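Local coordinates for mitotic checkpoint control protein kinase BUB1 (Drosophila melanogaster, PDB 6JKM) that probably acts as an ATP-binding protein kinase of the mitotic checkpoint at kinetochores, represented here by its kinase domain with bound nucleotide and magnesium, at the adenosine-5'-diphosphate site. Sequence-based numbering; all coordinates share one arbitrary frame.

The adenosine-5'-diphosphate site. Residues 62, 70, 83, 85, 131-134, 138, 186-187, 189, 206-207. With ADP (adenosine-5'-diphosphate), chain D; MG (magnesium ion), chain B; MG (magnesium ion), chain C.
Lys85 NZ, the amine tip of the conserved lysine in the ATP-binding cleft of this protein kinase domain, is gripped by four oxygens. Three are hydrogen-bond acceptors of ADP, the product nucleotide of a kinase reaction: alpha-phosphate O1A, also a salt bridge at 2.7 Å from NZ, bridging O3A and beta-phosphate O2B; Asp207 OD2 adds a weak hydrogen bond and salt bridge. The side chain leaves strand 81-87 with CG anti to the backbone N (chi1 -178°) and stays extended, laying CE alongside the phosphates. An alanine here would remove the amine and would probably leave the two phosphates less firmly fixed and their charge less well balanced. Asp207, the aspartate of the DFG motif, straddles the metals: OD1 bridges both magnesium ions, 2.2 Å from the chain B ion, while OD2 joins OD1 in chelating the chain C ion. ADP O2B and waters 3 and 4 also bind the chain C ion, in a near-square-pyramidal shell. Asn187 OD1, from the metal-binding asparagine of the catalytic loop, meets the chain B ion at 2.1 Å; ADP O2A, ADP O3B and waters 1 and 2 are further ligands in its near-octahedral shell. At the hinge, Ser134 N donates almost straight to ADP N1 (2.9 Å, 171° at H), whereas the 6-amino group, N6, donates to Glu132 O from above the carbonyl plane. Leu189 presses CD1 over one face of the six-membered adenine ring; Ala83 CB faces the opposite side, 3.5 Å from ADP N6. On Ala83's side the Phe133 ring lies nearly parallel to adenine but offset, CD1 and CE1 over N1 and C2. Val70 CG2 packs against the ribose, Ile206 CD1 near C8. The ribose 3'-hydroxyl, ADP O3', donates to Asp186 O at 2.8 Å, and water 5 links the 2'-hydroxyl to Ser138 OG.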
loop_
_atom_site.group_PDB
_atom_site.type_symbol
_atom_site.label_atom_id
_atom_site.label_comp_id
_atom_site.label_asym_id
_atom_site.label_seq_id
_atom_site.Cartn_x
_atom_site.Cartn_y
_atom_site.Cartn_z
ATOM N N ILE A 62 6.370 16.770 -5.090
ATOM C CA ILE A 62 6.857 15.697 -4.204
ATOM C C ILE A 62 7.643 14.676 -5.011
ATOM O O ILE A 62 8.800 14.400 -4.712
ATOM C CB ILE A 62 5.723 14.970 -3.467
ATOM C CG1 ILE A 62 4.892 15.950 -2.625
ATOM C CG2 ILE A 62 6.297 13.822 -2.608
ATOM C CD1 ILE A 62 5.672 16.671 -1.530
ATOM N N VAL A 70 3.560 13.778 -8.409
ATOM C CA VAL A 70 2.753 14.064 -7.229
ATOM C C VAL A 70 3.152 15.428 -6.679
ATOM O O VAL A 70 4.351 15.716 -6.510
ATOM C CB VAL A 70 2.919 12.988 -6.118
ATOM C CG1 VAL A 70 2.156 13.392 -4.875
ATOM C CG2 VAL A 70 2.468 11.605 -6.612
ATOM N N ALA A 83 -2.808 15.843 -1.604
ATOM C CA ALA A 83 -1.905 15.364 -2.644
ATOM C C ALA A 83 -2.612 15.486 -3.981
ATOM O O ALA A 83 -3.804 15.204 -4.079
ATOM C CB ALA A 83 -1.482 13.923 -2.399
ATOM N N LYS A 85 -2.241 13.930 -7.723
ATOM C CA LYS A 85 -1.496 12.926 -8.468
ATOM C C LYS A 85 -1.886 12.984 -9.927
ATOM O O LYS A 85 -3.051 12.777 -10.282
ATOM C CB LYS A 85 -1.749 11.520 -7.898
ATOM C CG LYS A 85 -0.955 10.415 -8.601
ATOM C CD LYS A 85 -1.214 9.046 -7.928
ATOM C CE LYS A 85 -0.378 7.959 -8.594
ATOM N NZ LYS A 85 -0.357 6.702 -7.772
ATOM N N SER A 131 -6.347 13.760 -3.082
ATOM C CA SER A 131 -6.655 13.021 -1.863
ATOM C C SER A 131 -6.002 13.689 -0.657
ATOM O O SER A 131 -5.178 14.583 -0.811
ATOM C CB SER A 131 -6.179 11.569 -1.984
ATOM O OG SER A 131 -4.805 11.548 -2.323
ATOM N N GLU A 132 -6.370 13.247 0.545
ATOM C CA GLU A 132 -5.790 13.783 1.769
ATOM C C GLU A 132 -4.257 13.608 1.793
ATOM O O GLU A 132 -3.745 12.519 1.525
ATOM C CB GLU A 132 -6.422 13.109 2.998
ATOM C CG GLU A 132 -5.880 13.647 4.313
ATOM C CD GLU A 132 -6.378 12.889 5.536
ATOM O OE1 GLU A 132 -7.263 12.015 5.402
ATOM O OE2 GLU A 132 -5.865 13.164 6.645
ATOM N N PHE A 133 -3.544 14.693 2.097
ATOM C CA PHE A 133 -2.092 14.680 2.225
ATOM C C PHE A 133 -1.653 14.234 3.623
ATOM O O PHE A 133 -2.168 14.734 4.620
ATOM C CB PHE A 133 -1.538 16.076 1.940
ATOM C CG PHE A 133 -0.026 16.155 1.921
ATOM C CD1 PHE A 133 0.693 15.720 0.817
ATOM C CD2 PHE A 133 0.667 16.686 2.997
ATOM C CE1 PHE A 133 2.067 15.811 0.790
ATOM C CE2 PHE A 133 2.048 16.778 2.967
ATOM C CZ PHE A 133 2.746 16.342 1.865
ATOM N N SER A 134 -0.687 13.321 3.702
ATOM C CA SER A 134 -0.083 12.990 4.992
ATOM C C SER A 134 1.194 13.799 5.255
ATOM O O SER A 134 2.126 13.749 4.465
ATOM C CB SER A 134 0.261 11.505 5.061
ATOM O OG SER A 134 1.122 11.267 6.164
ATOM N N SER A 138 5.577 8.539 3.494
ATOM C CA SER A 138 5.503 7.085 3.395
ATOM C C SER A 138 6.388 6.413 4.431
ATOM O O SER A 138 7.182 7.068 5.117
ATOM C CB SER A 138 5.923 6.614 2.002
ATOM O OG SER A 138 7.336 6.742 1.850
ATOM N N ASP A 186 6.913 2.304 0.158
ATOM C CA ASP A 186 6.521 3.506 -0.587
ATOM C C ASP A 186 5.007 3.701 -0.588
ATOM O O ASP A 186 4.514 4.832 -0.660
ATOM C CB ASP A 186 6.994 3.414 -2.062
ATOM C CG ASP A 186 8.441 2.953 -2.201
ATOM O OD1 ASP A 186 9.275 3.772 -2.665
ATOM O OD2 ASP A 186 8.755 1.808 -1.760
ATOM N N ASN A 187 4.256 2.605 -0.569
ATOM C CA ASN A 187 2.815 2.740 -0.742
ATOM C C ASN A 187 2.000 2.604 0.544
ATOM O O ASN A 187 0.783 2.457 0.485
ATOM C CB ASN A 187 2.330 1.731 -1.784
ATOM C CG ASN A 187 2.826 2.076 -3.184
ATOM O OD1 ASN A 187 3.038 3.253 -3.499
ATOM N ND2 ASN A 187 3.039 1.055 -4.022
ATOM N N LEU A 189 1.353 5.041 3.829
ATOM C CA LEU A 189 1.565 6.342 4.455
ATOM C C LEU A 189 1.347 6.231 5.953
ATOM O O LEU A 189 0.484 5.476 6.385
ATOM C CB LEU A 189 0.592 7.389 3.895
ATOM C CG LEU A 189 0.700 7.783 2.415
ATOM C CD1 LEU A 189 -0.331 8.867 2.098
ATOM C CD2 LEU A 189 2.113 8.230 2.061
ATOM N N ILE A 206 -1.977 3.226 -0.228
ATOM C CA ILE A 206 -2.232 4.088 -1.374
ATOM C C ILE A 206 -1.747 3.427 -2.660
ATOM O O ILE A 206 -1.163 2.342 -2.626
ATOM C CB ILE A 206 -1.521 5.454 -1.226
ATOM C CG1 ILE A 206 -0.005 5.271 -1.308
ATOM C CG2 ILE A 206 -1.878 6.118 0.098
ATOM C CD1 ILE A 206 0.777 6.589 -1.495
ATOM N N ASP A 207 -1.975 4.102 -3.785
ATOM C CA ASP A 207 -1.426 3.716 -5.084
ATOM C C ASP A 207 -2.000 2.384 -5.557
ATOM O O ASP A 207 -1.314 1.359 -5.553
ATOM C CB ASP A 207 0.101 3.656 -5.025
ATOM C CG ASP A 207 0.736 3.537 -6.402
ATOM O OD1 ASP A 207 1.976 3.369 -6.474
ATOM O OD2 ASP A 207 -0.000 3.609 -7.410
HETATM P PB ADP D . 3.265 6.168 -7.943
HETATM O O1B ADP D . 4.041 7.025 -8.884
HETATM O O2B ADP D . 2.125 5.436 -8.626
HETATM O O3B ADP D . 4.153 5.272 -7.093
HETATM P PA ADP D . 2.083 7.105 -5.435
HETATM O O1A ADP D . 0.590 7.386 -5.365
HETATM O O2A ADP D . 2.670 5.875 -4.789
HETATM O O3A ADP D . 2.582 7.279 -6.966
HETATM O "O5'" ADP D . 2.871 8.350 -4.759
HETATM C "C5'" ADP D . 4.295 8.444 -4.864
HETATM C "C4'" ADP D . 4.887 8.992 -3.560
HETATM O "O4'" ADP D . 4.379 10.310 -3.295
HETATM C "C3'" ADP D . 4.455 8.191 -2.350
HETATM O "O3'" ADP D . 5.302 7.063 -2.106
HETATM C "C2'" ADP D . 4.582 9.225 -1.250
HETATM O "O2'" ADP D . 5.973 9.283 -0.881
HETATM C "C1'" ADP D . 4.146 10.526 -1.908
HETATM N N9 ADP D . 2.681 10.632 -1.688
HETATM C C8 ADP D . 1.709 10.134 -2.494
HETATM N N7 ADP D . 0.476 10.388 -1.992
HETATM C C5 ADP D . 0.640 11.048 -0.828
HETATM C C6 ADP D . -0.244 11.618 0.202
HETATM N N6 ADP D . -1.605 11.524 0.112
HETATM N N1 ADP D . 0.348 12.230 1.256
HETATM C C2 ADP D . 1.681 12.344 1.371
HETATM N N3 ADP D . 2.541 11.860 0.458
HETATM C C4 ADP D . 2.088 11.209 -0.638
HETATM MG MG MG B . 3.580 4.216 -5.310
HETATM MG MG MG C . 1.785 3.339 -8.721
HETATM O O HOH W 1 5.252 4.982 -4.386
HETATM O O HOH W 2 4.663 2.798 -5.897
HETATM O O HOH W 3 0.971 2.786 -10.340
HETATM O O HOH W 4 3.590 2.715 -8.957
HETATM O O HOH W 5 7.997 7.655 -0.549
HETATM O O HOH W 6 -3.241 9.288 -1.531
#